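Local coordinates for protein interleukin-2 receptor subunit beta (Mus musculus, PDB 6DG5) that probably serves as a receptor subunit for interleukin-2 and interleukin-15 and transduces the mitogenic signals of interleukin-2, at residues S130-H134 with Y135-Y139. Numbering follows the deposited sequence.
Sequences SQVSH and YIEPY
His134 and Tyr135 run side by side at a bend in the loop between strands 123-128 and 140-148, their side chains pointing the same way. The rings are neither stacked nor edge-to-face: their planes differ by 35°, and His134 NE2 lies over one tyrosine face toward the rim, 3.4 Å from Tyr135 CE1. With chi1 at 61°, His134 CG sits between its own backbone N and carbonyl carbon, which folds the imidazole back over Tyr135 N.

That same amide donates to Ser133 OG at 3.0 Å (N-H...O 154°), which makes an ST turn. OG is anti to the serine N, and Tyr135 CD2 lies 3.4 Å from it. Gln71 is a second partner of this hydroxyl. The turn closes where Ile136 N donates to Ser133 O at 3.2 Å, from well above the carbonyl plane; a weak bond from Glu137 N reaches the same oxygen. Val132 CG1 rests 4.0 Å from Glu137 CA, while the Glu137 carboxylate extends to a salt bridge with Arg164.

In this fibronectin type III loop, His134 NE2 and Tyr135 OH each hydrogen-bond an acidic side chain of another protein chain. The turn bonds, Ser133 hydroxyl and ring contact probably hold both polar groups where they meet that protein. His134 ND1 also bonds Arg15 weakly; if the arginine donates, NE2 probably carries the proton offered to the acid, leaving the ring neutral.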
loop_
_atom_site.group_PDB
_atom_site.type_symbol
_atom_site.label_atom_id
_atom_site.label_comp_id
_atom_site.label_asym_id
_atom_site.label_seq_id
_atom_site.Cartn_x
_atom_site.Cartn_y
_atom_site.Cartn_z
ATOM N N SER B 130 5.209 -13.731 7.267
ATOM C CA SER B 130 5.487 -14.482 6.052
ATOM C C SER B 130 4.227 -14.570 5.204
ATOM O O SER B 130 3.108 -14.414 5.699
ATOM C CB SER B 130 6.004 -15.894 6.362
ATOM O OG SER B 130 7.299 -15.858 6.932
ATOM N N GLN B 131 4.431 -14.824 3.909
ATOM C CA GLN B 131 3.343 -15.063 2.957
ATOM C C GLN B 131 2.373 -13.886 2.892
ATOM O O GLN B 131 1.158 -14.064 2.768
ATOM C CB GLN B 131 2.600 -16.360 3.286
ATOM C CG GLN B 131 3.250 -17.599 2.703
ATOM C CD GLN B 131 3.241 -18.763 3.666
ATOM O OE1 GLN B 131 2.372 -19.633 3.602
ATOM N NE2 GLN B 131 4.214 -18.787 4.568
ATOM N N VAL B 132 2.908 -12.673 2.974
ATOM C CA VAL B 132 2.116 -11.455 2.853
ATOM C C VAL B 132 2.341 -10.886 1.460
ATOM O O VAL B 132 3.480 -10.603 1.071
ATOM C CB VAL B 132 2.483 -10.430 3.936
ATOM C CG1 VAL B 132 1.606 -9.195 3.800
ATOM C CG2 VAL B 132 2.333 -11.043 5.316
ATOM N N SER B 133 1.256 -10.720 0.711
ATOM C CA SER B 133 1.360 -10.265 -0.666
ATOM C C SER B 133 1.757 -8.797 -0.726
ATOM O O SER B 133 1.413 -7.998 0.148
ATOM C CB SER B 133 0.035 -10.469 -1.396
ATOM O OG SER B 133 0.103 -9.973 -2.721
ATOM N N HIS B 134 2.499 -8.447 -1.780
ATOM C CA HIS B 134 2.772 -7.042 -2.058
ATOM C C HIS B 134 1.486 -6.277 -2.335
ATOM O O HIS B 134 1.432 -5.059 -2.134
ATOM C CB HIS B 134 3.724 -6.922 -3.245
ATOM C CG HIS B 134 3.178 -7.496 -4.514
ATOM N ND1 HIS B 134 2.925 -8.841 -4.674
ATOM C CD2 HIS B 134 2.829 -6.908 -5.683
ATOM C CE1 HIS B 134 2.449 -9.058 -5.886
ATOM N NE2 HIS B 134 2.384 -7.901 -6.520
ATOM N N TYR B 135 0.444 -6.980 -2.792
ATOM C CA TYR B 135 -0.847 -6.346 -3.034
ATOM C C TYR B 135 -1.417 -5.735 -1.760
ATOM O O TYR B 135 -2.052 -4.673 -1.801
ATOM C CB TYR B 135 -1.830 -7.370 -3.604
ATOM C CG TYR B 135 -1.561 -7.811 -5.024
ATOM C CD1 TYR B 135 -1.094 -6.916 -5.979
ATOM C CD2 TYR B 135 -1.786 -9.124 -5.412
ATOM C CE1 TYR B 135 -0.856 -7.321 -7.280
ATOM C CE2 TYR B 135 -1.553 -9.537 -6.707
ATOM C CZ TYR B 135 -1.085 -8.633 -7.639
ATOM O OH TYR B 135 -0.852 -9.051 -8.930
ATOM N N ILE B 136 -1.204 -6.390 -0.620
ATOM C CA ILE B 136 -1.803 -5.981 0.643
ATOM C C ILE B 136 -0.771 -5.614 1.697
ATOM O O ILE B 136 -1.154 -5.249 2.811
ATOM C CB ILE B 136 -2.744 -7.073 1.193
ATOM C CG1 ILE B 136 -1.959 -8.360 1.448
ATOM C CG2 ILE B 136 -3.885 -7.326 0.227
ATOM C CD1 ILE B 136 -2.653 -9.322 2.378
ATOM N N GLU B 137 0.521 -5.715 1.386
ATOM C CA GLU B 137 1.547 -5.480 2.400
ATOM C C GLU B 137 1.474 -4.101 3.051
ATOM O O GLU B 137 1.671 -4.025 4.276
ATOM C CB GLU B 137 2.941 -5.711 1.800
ATOM C CG GLU B 137 4.032 -5.803 2.851
ATOM C CD GLU B 137 5.418 -5.590 2.280
ATOM O OE1 GLU B 137 5.725 -6.154 1.210
ATOM O OE2 GLU B 137 6.204 -4.844 2.898
ATOM N N PRO B 138 1.210 -2.999 2.339
ATOM C CA PRO B 138 1.154 -1.699 3.030
ATOM C C PRO B 138 -0.016 -1.559 3.989
ATOM O O PRO B 138 0.016 -0.667 4.848
ATOM C CB PRO B 138 1.050 -0.689 1.878
ATOM C CG PRO B 138 0.485 -1.467 0.748
ATOM C CD PRO B 138 1.089 -2.830 0.879
ATOM N N TYR B 139 -1.038 -2.407 3.882
ATOM C CA TYR B 139 -2.225 -2.316 4.721
ATOM C C TYR B 139 -2.170 -3.252 5.922
ATOM O O TYR B 139 -3.220 -3.610 6.467
ATOM C CB TYR B 139 -3.478 -2.602 3.891
ATOM C CG TYR B 139 -3.760 -1.562 2.832
ATOM C CD1 TYR B 139 -4.485 -0.419 3.134
ATOM C CD2 TYR B 139 -3.302 -1.725 1.530
ATOM C CE1 TYR B 139 -4.747 0.534 2.172
ATOM C CE2 TYR B 139 -3.559 -0.775 0.558
ATOM C CZ TYR B 139 -4.283 0.353 0.886
ATOM O OH TYR B 139 -4.546 1.306 -0.069
#